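Local structure of probable sugar ABC transporter, sugar-binding protein (Streptococcus pneumoniae, 2W7Y) at residues A[87-92]-A[98-103]; A[180-185]-A[247-252]; A[191-194]-A[200-203]; A[311-316]-A[320-325]. The protein probably serves a sugar ABC transporter as its solute-binding component, and binds the blood group A-trisaccharide. All coordinates share one frame; numbering follows the deposited sequence.

Contact 1: residues A[87-92]-A[98-103]; sequences KDIMNN and EFPDVI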
loop_
_atom_site.group_PDB
_atom_site.type_symbol
_atom_site.label_atom_id
_atom_site.label_comp_id
_atom_site.label_asym_id
_atom_site.label_seq_id
_atom_site.Cartn_x
_atom_site.Cartn_y
_atom_site.Cartn_z
ATOM N N LYS A 87 7.574 11.572 -0.856
ATOM C CA LYS A 87 7.269 12.258 0.401
ATOM C C LYS A 87 8.137 13.498 0.603
ATOM O O LYS A 87 7.692 14.469 1.216
ATOM C CB LYS A 87 7.420 11.312 1.592
ATOM C CG LYS A 87 6.376 10.211 1.648
ATOM C CD LYS A 87 6.307 9.538 3.021
ATOM C CE LYS A 87 7.594 8.808 3.390
ATOM N NZ LYS A 87 7.942 7.733 2.425
ATOM N N ASP A 88 9.366 13.456 0.088
ATOM C CA ASP A 88 10.285 14.594 0.146
ATOM C C ASP A 88 9.777 15.796 -0.654
ATOM O O ASP A 88 9.848 16.925 -0.175
ATOM C CB ASP A 88 11.690 14.191 -0.315
ATOM C CG ASP A 88 12.414 13.298 0.691
ATOM O OD1 ASP A 88 11.851 12.990 1.766
ATOM O OD2 ASP A 88 13.561 12.903 0.400
ATOM N N ILE A 89 9.255 15.553 -1.859
ATOM C CA ILE A 89 8.645 16.621 -2.670
ATOM C C ILE A 89 7.567 17.366 -1.888
ATOM O O ILE A 89 7.543 18.594 -1.876
ATOM C CB ILE A 89 8.074 16.101 -4.027
ATOM C CG1 ILE A 89 9.196 15.889 -5.039
ATOM C CG2 ILE A 89 7.095 17.096 -4.639
ATOM C CD1 ILE A 89 9.825 14.541 -4.958
HETATM N N MSE A 90 6.699 16.608 -1.225
HETATM C CA MSE A 90 5.627 17.163 -0.399
HETATM C C MSE A 90 6.152 17.886 0.843
HETATM O O MSE A 90 5.824 19.052 1.064
HETATM C CB MSE A 90 4.644 16.057 0.000
HETATM C CG MSE A 90 3.560 16.489 0.983
HETATM SE SE MSE A 90 2.272 15.069 1.373
HETATM C CE MSE A 90 3.484 13.724 2.104
ATOM N N ASN A 91 6.961 17.186 1.639
ATOM C CA ASN A 91 7.439 17.689 2.934
ATOM C C ASN A 91 8.367 18.902 2.845
ATOM O O ASN A 91 8.368 19.759 3.737
ATOM C CB ASN A 91 8.128 16.571 3.730
ATOM C CG ASN A 91 7.189 15.422 4.077
ATOM O OD1 ASN A 91 5.984 15.606 4.269
ATOM N ND2 ASN A 91 7.748 14.224 4.168
ATOM N N ASN A 92 9.161 18.966 1.777
ATOM C CA ASN A 92 10.010 20.129 1.532
ATOM C C ASN A 92 9.195 21.370 1.175
ATOM O O ASN A 92 9.592 22.488 1.494
ATOM C CB ASN A 92 11.063 19.841 0.456
ATOM C CG ASN A 92 12.128 18.850 0.918
ATOM O OD1 ASN A 92 12.356 18.667 2.119
ATOM N ND2 ASN A 92 12.787 18.207 -0.042
ATOM N N GLU A 98 4.045 25.712 1.753
ATOM C CA GLU A 98 3.591 25.503 0.380
ATOM C C GLU A 98 3.167 24.050 0.131
ATOM O O GLU A 98 3.203 23.213 1.037
ATOM C CB GLU A 98 4.680 25.945 -0.609
ATOM C CG GLU A 98 5.004 27.439 -0.548
ATOM C CD GLU A 98 6.251 27.821 -1.324
ATOM O OE1 GLU A 98 6.819 28.896 -1.032
ATOM O OE2 GLU A 98 6.668 27.060 -2.224
ATOM N N PHE A 99 2.746 23.761 -1.094
ATOM C CA PHE A 99 2.363 22.412 -1.486
ATOM C C PHE A 99 2.601 22.246 -2.988
ATOM O O PHE A 99 2.417 23.204 -3.746
ATOM C CB PHE A 99 0.895 22.139 -1.128
ATOM C CG PHE A 99 0.579 20.683 -0.923
ATOM C CD1 PHE A 99 0.958 20.030 0.252
ATOM C CD2 PHE A 99 -0.098 19.959 -1.904
ATOM C CE1 PHE A 99 0.672 18.683 0.444
ATOM C CE2 PHE A 99 -0.385 18.608 -1.724
ATOM C CZ PHE A 99 -0.000 17.970 -0.549
ATOM N N PRO A 100 3.043 21.045 -3.424
ATOM C CA PRO A 100 3.146 20.785 -4.865
ATOM C C PRO A 100 1.780 20.923 -5.522
ATOM O O PRO A 100 0.782 20.454 -4.963
ATOM C CB PRO A 100 3.630 19.328 -4.931
ATOM C CG PRO A 100 3.325 18.747 -3.587
ATOM C CD PRO A 100 3.477 19.884 -2.627
ATOM N N ASP A 101 1.728 21.577 -6.683
ATOM C CA ASP A 101 0.454 21.820 -7.374
ATOM C C ASP A 101 -0.436 20.576 -7.361
ATOM O O ASP A 101 -1.567 20.616 -6.877
ATOM C CB ASP A 101 0.691 22.296 -8.810
ATOM C CG ASP A 101 1.294 23.690 -8.882
ATOM O OD1 ASP A 101 1.723 24.076 -9.991
ATOM O OD2 ASP A 101 1.338 24.404 -7.853
ATOM N N VAL A 102 0.092 19.476 -7.894
ATOM C CA VAL A 102 -0.575 18.175 -7.868
ATOM C C VAL A 102 0.494 17.137 -7.559
ATOM O O VAL A 102 1.581 17.174 -8.138
ATOM C CB VAL A 102 -1.246 17.825 -9.234
ATOM C CG1 VAL A 102 -1.945 16.455 -9.179
ATOM C CG2 VAL A 102 -2.236 18.903 -9.661
ATOM N N ILE A 103 0.202 16.231 -6.628
ATOM C CA ILE A 103 1.083 15.092 -6.381
ATOM C C ILE A 103 0.288 13.796 -6.248
ATOM O O ILE A 103 -0.743 13.766 -5.578
ATOM C CB ILE A 103 2.041 15.319 -5.164
ATOM C CG1 ILE A 103 3.078 14.185 -5.060
ATOM C CG2 ILE A 103 1.250 15.525 -3.860
ATOM C CD1 ILE A 103 4.342 14.544 -4.296
#
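Met90, present as selenomethionine, and Phe99 make the aromatic part of this contact. Their side chains run alongside each other in the same direction, and Met90 CG reaches Phe99 CE1 at 3.7 Å. The selenium follows: SE of Met90 lies 5.1 Å from the centroid of the Phe99 ring, 68° off the ring normal, an oblique Met-aromatic contact rather than one straight over the face. CG of Met90 stands anti to the backbone N (chi1 174°) and the chain stays straight through chi2, which carries SE past the ring before chi3 turns the methyl group away. One face of the Phe99 ring carries Pro100 CD, offset toward the rim. Helix 86-94 is the connecting helix of a beta-alpha-beta crossover that leaves strand 76-81 and returns as strand 102-104, with strand 39-44 lying between the two in the sheet. The segment 98-103 is thus the chain coming back to pack against its own helix. The remaining contacts are aliphatic. Ile89 turns its CG2 branch to the returning chain: Ile89 CG2 is 3.8 Å from Ile103 CD1 and 4.1 Å from Pro100 CB, while its CG1 branch leads away. On the backbone side, Pro100 CD approaches Met90 CA at 4.1 Å, where the two backbones come nearest, CA to CA. No hydrogen bond joins the two segments. Pro100 also packs on Tyr43 of strand 39-44, and Phe99 on Val120.

Contact 2: residues A[180-185]-A[247-252]; sequences NTWDDF and MKEIQA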
loop_
_atom_site.group_PDB
_atom_site.type_symbol
_atom_site.label_atom_id
_atom_site.label_comp_id
_atom_site.label_asym_id
_atom_site.label_seq_id
_atom_site.Cartn_x
_atom_site.Cartn_y
_atom_site.Cartn_z
ATOM N N ASN A 180 -4.703 -20.805 10.082
ATOM C CA ASN A 180 -5.828 -20.386 10.915
ATOM C C ASN A 180 -5.396 -19.543 12.104
ATOM O O ASN A 180 -6.176 -18.742 12.616
ATOM C CB ASN A 180 -6.625 -21.602 11.383
ATOM C CG ASN A 180 -7.341 -22.294 10.241
ATOM O OD1 ASN A 180 -7.870 -21.642 9.339
ATOM N ND2 ASN A 180 -7.360 -23.622 10.272
ATOM N N THR A 181 -4.150 -19.738 12.531
ATOM C CA THR A 181 -3.558 -18.981 13.631
ATOM C C THR A 181 -2.171 -18.446 13.254
ATOM O O THR A 181 -1.584 -18.862 12.252
ATOM C CB THR A 181 -3.423 -19.837 14.924
ATOM O OG1 THR A 181 -2.692 -21.035 14.634
ATOM C CG2 THR A 181 -4.792 -20.198 15.503
ATOM N N TRP A 182 -1.661 -17.526 14.071
ATOM C CA TRP A 182 -0.304 -17.000 13.929
ATOM C C TRP A 182 0.746 -18.107 14.043
ATOM O O TRP A 182 1.731 -18.114 13.301
ATOM C CB TRP A 182 -0.044 -15.918 14.982
ATOM C CG TRP A 182 1.339 -15.337 14.922
ATOM C CD1 TRP A 182 2.387 -15.632 15.744
ATOM C CD2 TRP A 182 1.825 -14.370 13.982
ATOM N NE1 TRP A 182 3.496 -14.905 15.379
ATOM C CE2 TRP A 182 3.180 -14.124 14.298
ATOM C CE3 TRP A 182 1.249 -13.690 12.898
ATOM C CZ2 TRP A 182 3.968 -13.222 13.574
ATOM C CZ3 TRP A 182 2.036 -12.791 12.178
ATOM C CH2 TRP A 182 3.381 -12.568 12.522
ATOM N N ASP A 183 0.525 -19.035 14.973
ATOM C CA ASP A 183 1.424 -20.168 15.189
ATOM C C ASP A 183 1.557 -21.081 13.962
ATOM O O ASP A 183 2.637 -21.610 13.706
ATOM C CB ASP A 183 1.002 -20.962 16.432
ATOM C CG ASP A 183 1.286 -20.212 17.740
ATOM O OD1 ASP A 183 0.813 -20.666 18.801
ATOM O OD2 ASP A 183 1.986 -19.174 17.719
ATOM N N ASP A 184 0.472 -21.244 13.202
ATOM C CA ASP A 184 0.511 -21.978 11.929
ATOM C C ASP A 184 1.466 -21.328 10.929
ATOM O O ASP A 184 2.201 -22.019 10.218
ATOM C CB ASP A 184 -0.884 -22.069 11.298
ATOM C CG ASP A 184 -1.835 -22.973 12.071
ATOM O OD1 ASP A 184 -1.381 -23.925 12.744
ATOM O OD2 ASP A 184 -3.056 -22.733 11.980
ATOM N N PHE A 185 1.430 -19.997 10.870
ATOM C CA PHE A 185 2.302 -19.212 10.000
ATOM C C PHE A 185 3.775 -19.354 10.390
ATOM O O PHE A 185 4.623 -19.579 9.529
ATOM C CB PHE A 185 1.866 -17.741 10.015
ATOM C CG PHE A 185 2.916 -16.779 9.513
ATOM C CD1 PHE A 185 3.294 -16.769 8.173
ATOM C CD2 PHE A 185 3.512 -15.868 10.383
ATOM C CE1 PHE A 185 4.251 -15.885 7.710
ATOM C CE2 PHE A 185 4.476 -14.969 9.924
ATOM C CZ PHE A 185 4.846 -14.980 8.587
HETATM N N MSE A 247 8.087 -9.191 15.954
HETATM C CA MSE A 247 9.512 -9.029 16.258
HETATM C C MSE A 247 10.239 -10.350 16.509
HETATM O O MSE A 247 11.387 -10.507 16.109
HETATM C CB MSE A 247 9.704 -8.104 17.460
HETATM C CG MSE A 247 9.473 -6.640 17.152
HETATM SE SE MSE A 247 9.659 -5.526 18.734
HETATM C CE MSE A 247 9.668 -3.787 17.862
ATOM N N LYS A 248 9.570 -11.284 17.183
ATOM C CA LYS A 248 10.102 -12.629 17.408
ATOM C C LYS A 248 10.272 -13.383 16.092
ATOM O O LYS A 248 11.264 -14.094 15.896
ATOM C CB LYS A 248 9.183 -13.424 18.341
ATOM C CG LYS A 248 9.360 -13.118 19.820
ATOM C CD LYS A 248 8.231 -13.716 20.647
ATOM C CE LYS A 248 8.245 -15.243 20.624
ATOM N NZ LYS A 248 7.027 -15.823 21.263
ATOM N N GLU A 249 9.296 -13.220 15.199
ATOM C CA GLU A 249 9.324 -13.855 13.885
ATOM C C GLU A 249 10.354 -13.210 12.957
ATOM O O GLU A 249 11.026 -13.902 12.191
ATOM C CB GLU A 249 7.926 -13.850 13.252
ATOM C CG GLU A 249 7.799 -14.655 11.959
ATOM C CD GLU A 249 8.337 -16.079 12.060
ATOM O OE1 GLU A 249 8.762 -16.611 11.018
ATOM O OE2 GLU A 249 8.340 -16.670 13.161
ATOM N N ILE A 250 10.479 -11.890 13.044
ATOM C CA ILE A 250 11.479 -11.137 12.285
ATOM C C ILE A 250 12.911 -11.487 12.733
ATOM O O ILE A 250 13.833 -11.542 11.909
ATOM C CB ILE A 250 11.206 -9.606 12.383
ATOM C CG1 ILE A 250 10.310 -9.114 11.236
ATOM C CG2 ILE A 250 12.495 -8.809 12.329
ATOM C CD1 ILE A 250 9.017 -9.891 10.997
ATOM N N GLN A 251 13.083 -11.736 14.032
ATOM C CA GLN A 251 14.380 -12.130 14.581
ATOM C C GLN A 251 14.737 -13.559 14.160
ATOM O O GLN A 251 15.881 -13.840 13.802
ATOM C CB GLN A 251 14.384 -11.989 16.104
ATOM C CG GLN A 251 15.774 -11.856 16.716
ATOM C CD GLN A 251 15.730 -11.511 18.189
ATOM O OE1 GLN A 251 15.212 -12.274 19.000
ATOM N NE2 GLN A 251 16.277 -10.356 18.543
ATOM N N ALA A 252 13.741 -14.444 14.188
ATOM C CA ALA A 252 13.883 -15.820 13.716
ATOM C C ALA A 252 14.127 -15.876 12.208
ATOM O O ALA A 252 14.769 -16.802 11.710
ATOM C CB ALA A 252 12.646 -16.634 14.082
#
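Asp184 OD2 accepts from three groups, two of them weakly, at the start of the helix that carries Trp182 and Phe185 to Glu249. Thr181 N donates to Asp184 OD2 at 3.2 Å and meets it from above the carboxylate plane, 42° out of it; the bonds from Asn180 N and from the Thr181 hydroxyl are the weak ones. In return Thr181 OG1 accepts a weak, long bond from Asp184 N at 3.5 Å. Together the exchange is a capping box, with Thr181 as the N-cap of helix 182-193, and it ties up the first turn from which both aromatic rings project. Between the helices the contact is small and made by the aliphatic part of one glutamate. Glu249 CB comes to Trp182 CZ2 at 4.0 Å, and Glu249 CG to Phe185 CE2 at 3.9 Å, each oblique to its ring. The carboxylate plane is turned 83° from the indole. Glu249 can serve both rings because its CG is anti to the backbone N while the chain bends at chi2 (51°), which swings the acid off toward Arg193, its salt-bridge partner. The rings also support each other: Phe185 CD2 lies 3.8 Å above one face of Trp182, offset toward the rim. The rings thus line the aliphatic stem of the buried Glu249, whose charge is probably balanced by Arg193. Leu210 of helix 207-215 packs on both aromatic rings, Phe201 of strand 199-201 touches Phe185 and Glu249, and helix 414-427 covers helix 237-252 at Met247.

Contact 3: residues A[191-194]-A[200-203]; sequences SIRK and AFGA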
loop_
_atom_site.group_PDB
_atom_site.type_symbol
_atom_site.label_atom_id
_atom_site.label_comp_id
_atom_site.label_asym_id
_atom_site.label_seq_id
_atom_site.Cartn_x
_atom_site.Cartn_y
_atom_site.Cartn_z
ATOM N N SER A 191 9.520 -24.502 9.082
ATOM C CA SER A 191 9.675 -25.625 8.147
ATOM C C SER A 191 10.461 -25.262 6.892
ATOM O O SER A 191 11.282 -26.050 6.419
ATOM C CB SER A 191 8.306 -26.165 7.730
ATOM O OG SER A 191 7.560 -26.590 8.853
ATOM N N ILE A 192 10.192 -24.072 6.359
ATOM C CA ILE A 192 10.807 -23.593 5.121
ATOM C C ILE A 192 12.281 -23.247 5.331
ATOM O O ILE A 192 13.108 -23.457 4.439
ATOM C CB ILE A 192 10.012 -22.391 4.536
ATOM C CG1 ILE A 192 8.698 -22.893 3.924
ATOM C CG2 ILE A 192 10.831 -21.645 3.482
ATOM C CD1 ILE A 192 7.626 -21.864 3.816
ATOM N N ARG A 193 12.597 -22.736 6.520
ATOM C CA ARG A 193 13.971 -22.397 6.894
ATOM C C ARG A 193 14.850 -23.631 7.111
ATOM O O ARG A 193 16.078 -23.531 7.059
ATOM C CB ARG A 193 13.995 -21.492 8.135
ATOM C CG ARG A 193 13.459 -20.096 7.889
ATOM C CD ARG A 193 13.633 -19.195 9.101
ATOM N NE ARG A 193 12.809 -17.993 8.980
ATOM C CZ ARG A 193 11.672 -17.781 9.638
ATOM N NH1 ARG A 193 11.211 -18.674 10.502
ATOM N NH2 ARG A 193 10.996 -16.661 9.439
ATOM N N LYS A 194 14.227 -24.785 7.351
ATOM C CA LYS A 194 14.956 -26.059 7.455
ATOM C C LYS A 194 15.558 -26.479 6.111
ATOM O O LYS A 194 16.476 -27.304 6.056
ATOM C CB LYS A 194 14.051 -27.164 8.008
ATOM C CG LYS A 194 13.891 -27.132 9.519
ATOM C CD LYS A 194 12.744 -28.017 9.977
ATOM C CE LYS A 194 12.506 -27.880 11.475
ATOM N NZ LYS A 194 11.088 -28.160 11.843
ATOM N N ALA A 200 12.844 -17.300 4.397
ATOM C CA ALA A 200 11.393 -17.318 4.552
ATOM C C ALA A 200 10.719 -16.132 3.848
ATOM O O ALA A 200 9.973 -16.316 2.879
ATOM C CB ALA A 200 11.024 -17.366 6.023
ATOM N N PHE A 201 11.003 -14.924 4.327
ATOM C CA PHE A 201 10.457 -13.699 3.748
ATOM C C PHE A 201 11.416 -12.524 3.908
ATOM O O PHE A 201 12.318 -12.550 4.752
ATOM C CB PHE A 201 9.086 -13.361 4.363
ATOM C CG PHE A 201 9.084 -13.283 5.873
ATOM C CD1 PHE A 201 8.757 -14.400 6.642
ATOM C CD2 PHE A 201 9.388 -12.087 6.525
ATOM C CE1 PHE A 201 8.749 -14.335 8.040
ATOM C CE2 PHE A 201 9.384 -12.009 7.920
ATOM C CZ PHE A 201 9.064 -13.138 8.681
ATOM N N GLY A 202 11.221 -11.496 3.087
ATOM C CA GLY A 202 11.918 -10.227 3.272
ATOM C C GLY A 202 11.290 -9.419 4.393
ATOM O O GLY A 202 10.066 -9.312 4.479
ATOM N N ALA A 203 12.131 -8.859 5.258
ATOM C CA ALA A 203 11.673 -8.005 6.352
ATOM C C ALA A 203 12.139 -6.563 6.153
ATOM O O ALA A 203 13.061 -6.301 5.386
ATOM C CB ALA A 203 12.146 -8.550 7.693
HETATM O O HOH W 1 14.418 -16.766 6.698
#
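The Arg193 guanidinium has water 1 at its edge, in plane, and Phe201 CE1 at its edge too, near the plane, whereas Ala200 CB approaches obliquely. The Phe201 ring is inclined 67° to the guanidinium and meets it obliquely, Arg193 NH2 standing 3.5 Å from Phe201 CE1. This is the packing of a helix-loop-strand connection, in which the last part of helix 182-193 is laid against strand 199-201 where the chain turns a corner at Ala200. Arg193 spans the junction with an extended chain from CG to NE, so that its stem and head pass along the methyl of Ala200: NE and NH2 of Arg193 are each 3.5 Å from Ala200 CB. CG of Phe201 lies between the backbone N and the carbonyl carbon (chi1 54°), which stands the ring up beside the arginine head. Ile192 CG2 adds a looser touch on Ala200 CA at 4.5 Å and otherwise packs toward helix 165-171. The charge is answered from outside: Arg193 NH2 forms a salt bridge with Glu249 and a hydrogen bond with Asn253 OD1, and Asn253 ND2 in turn donates to Phe201 O, so one amide tethers both segments. Water 1 supplies the remaining link, accepting from Arg193 NE at 3.0 Å and from Ala200 N at 2.8 Å.

Contact 4: residues A[311-316]-A[320-325]; sequences ITISSK and AKQKLA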
loop_
_atom_site.group_PDB
_atom_site.type_symbol
_atom_site.label_atom_id
_atom_site.label_comp_id
_atom_site.label_asym_id
_atom_site.label_seq_id
_atom_site.Cartn_x
_atom_site.Cartn_y
_atom_site.Cartn_z
ATOM N N ILE A 311 -3.864 11.146 -5.558
ATOM C CA ILE A 311 -3.921 12.481 -6.145
ATOM C C ILE A 311 -4.293 13.505 -5.076
ATOM O O ILE A 311 -5.360 13.427 -4.465
ATOM C CB ILE A 311 -4.876 12.515 -7.366
ATOM C CG1 ILE A 311 -4.244 11.740 -8.527
ATOM C CG2 ILE A 311 -5.188 13.944 -7.797
ATOM C CD1 ILE A 311 -5.231 11.237 -9.552
ATOM N N THR A 312 -3.377 14.444 -4.852
ATOM C CA THR A 312 -3.473 15.425 -3.777
ATOM C C THR A 312 -3.137 16.802 -4.355
ATOM O O THR A 312 -2.124 16.965 -5.033
ATOM C CB THR A 312 -2.494 15.081 -2.635
ATOM O OG1 THR A 312 -2.544 13.676 -2.361
ATOM C CG2 THR A 312 -2.847 15.832 -1.383
ATOM N N ILE A 313 -3.994 17.787 -4.102
ATOM C CA ILE A 313 -3.871 19.082 -4.782
ATOM C C ILE A 313 -3.742 20.294 -3.857
ATOM O O ILE A 313 -4.408 20.383 -2.823
ATOM C CB ILE A 313 -4.969 19.271 -5.892
ATOM C CG1 ILE A 313 -5.600 20.664 -5.832
ATOM C CG2 ILE A 313 -6.040 18.190 -5.781
ATOM C CD1 ILE A 313 -6.498 21.001 -6.995
ATOM N N SER A 314 -2.868 21.216 -4.252
ATOM C CA SER A 314 -2.605 22.443 -3.512
ATOM C C SER A 314 -3.831 23.349 -3.382
ATOM O O SER A 314 -4.642 23.447 -4.299
ATOM C CB SER A 314 -1.455 23.208 -4.172
ATOM O OG SER A 314 -1.204 24.438 -3.515
ATOM N N SER A 315 -3.942 24.001 -2.225
ATOM C CA SER A 315 -4.996 24.971 -1.934
ATOM C C SER A 315 -4.649 26.366 -2.441
ATOM O O SER A 315 -5.521 27.232 -2.540
ATOM C CB SER A 315 -5.233 25.052 -0.428
ATOM O OG SER A 315 -6.270 24.179 -0.028
ATOM N N LYS A 316 -3.374 26.572 -2.760
ATOM C CA LYS A 316 -2.839 27.903 -3.017
ATOM C C LYS A 316 -2.579 28.176 -4.497
ATOM O O LYS A 316 -1.478 28.563 -4.891
ATOM C CB LYS A 316 -1.578 28.129 -2.179
ATOM C CG LYS A 316 -1.848 28.107 -0.687
ATOM C CD LYS A 316 -0.660 28.602 0.107
ATOM C CE LYS A 316 -1.062 28.901 1.540
ATOM N NZ LYS A 316 -1.501 27.676 2.248
ATOM N N ALA A 320 -8.144 28.836 -12.303
ATOM C CA ALA A 320 -8.017 28.090 -13.556
ATOM C C ALA A 320 -7.205 26.801 -13.428
ATOM O O ALA A 320 -7.555 25.786 -14.037
ATOM C CB ALA A 320 -7.436 28.986 -14.649
ATOM N N LYS A 321 -6.124 26.839 -12.652
ATOM C CA LYS A 321 -5.293 25.645 -12.469
ATOM C C LYS A 321 -5.802 24.717 -11.369
ATOM O O LYS A 321 -5.493 23.522 -11.369
ATOM C CB LYS A 321 -3.802 25.981 -12.309
ATOM C CG LYS A 321 -3.444 26.994 -11.233
ATOM C CD LYS A 321 -1.998 27.464 -11.387
ATOM C CE LYS A 321 -1.004 26.373 -10.999
ATOM N NZ LYS A 321 0.405 26.838 -11.040
ATOM N N GLN A 322 -6.591 25.267 -10.448
ATOM C CA GLN A 322 -7.319 24.456 -9.471
ATOM C C GLN A 322 -8.409 23.619 -10.146
ATOM O O GLN A 322 -8.610 22.460 -9.792
ATOM C CB GLN A 322 -7.919 25.321 -8.357
ATOM C CG GLN A 322 -8.730 24.523 -7.335
ATOM C CD GLN A 322 -9.197 25.347 -6.156
ATOM O OE1 GLN A 322 -8.402 25.994 -5.483
ATOM N NE2 GLN A 322 -10.499 25.308 -5.886
ATOM N N LYS A 323 -9.106 24.207 -11.116
ATOM C CA LYS A 323 -10.167 23.480 -11.814
ATOM C C LYS A 323 -9.641 22.484 -12.852
ATOM O O LYS A 323 -10.311 21.499 -13.144
ATOM C CB LYS A 323 -11.240 24.419 -12.391
ATOM C CG LYS A 323 -10.796 25.343 -13.512
ATOM C CD LYS A 323 -11.952 26.224 -14.009
ATOM C CE LYS A 323 -12.517 27.124 -12.905
ATOM N NZ LYS A 323 -13.386 28.213 -13.448
ATOM N N LEU A 324 -8.448 22.733 -13.387
ATOM C CA LEU A 324 -7.781 21.773 -14.266
ATOM C C LEU A 324 -7.255 20.578 -13.464
ATOM O O LEU A 324 -7.270 19.439 -13.945
ATOM C CB LEU A 324 -6.634 22.431 -15.044
ATOM C CG LEU A 324 -5.772 21.509 -15.921
ATOM C CD1 LEU A 324 -6.510 21.094 -17.183
ATOM C CD2 LEU A 324 -4.442 22.158 -16.264
ATOM N N ALA A 325 -6.791 20.852 -12.246
ATOM C CA ALA A 325 -6.328 19.812 -11.329
ATOM C C ALA A 325 -7.464 18.883 -10.902
ATOM O O ALA A 325 -7.267 17.675 -10.787
ATOM C CB ALA A 325 -5.666 20.437 -10.122
HETATM O O HOH W 2 -5.984 25.664 -5.068
#
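A strand-to-helix connection underlies this contact: strand 311-313, an outermost strand of its four-stranded mixed sheet, runs through an ST turn into helix 319-332, which folds back on it. In the turn Ser314 OG accepts from Lys316 N at 3.1 Å in a fairly straight bond (162°). Ile313 is the apolar link, sending CD1 end-on to the helix. Ile313 CD1 lies 3.3 Å from Ala325 CB, tighter than usual methyl packing, and chi1 of Ile313 is near an eclipsed 135°, so the exact placing of this side chain is somewhat doubtful. The same methyl is 4.2 Å from Gln322 CG, at the start of an extended side chain that runs along the turn to a polar end. There water 2 donates to Ser314 O at 2.7 Å and to Gln322 OE1 at 2.5 Å; the second leg is unusually short, so the details of this water bridge are doubtful. No direct hydrogen bond joins the two segments. Beyond the strand, Ala325 also packs on Val102 and Leu40 of the neighbouring strands, and Lys321 packs on Leu40 of strand 39-44 and forms a salt bridge with Asp101, just before strand 102-104.

The contacts fall into two pairs on opposite sides of the chain's centre, as expected for a two-lobed solute-binding protein. Contacts 1 and 4 have centres about 13 Å apart and share a sheet: Ile103 O to Thr312 N (2.8 Å) and Asp101 O to Ser314 N (3.0 Å) are probable hydrogen bonds between adjacent strands. Contacts 2 and 3, centres about 11 Å apart, both use helix 182-193 and meet where Glu249 OE1 lies 2.7 Å from Arg193 NH2. The centres of contacts 1 and 2 are about 38 Å apart. Of contacts 1 and 3, contact 1 comes closer to the trisaccharide: the side chain of Ile103 is about 9 Å from the bound fucose, that of Phe201 about 14 Å from N-acetylgalactosamine.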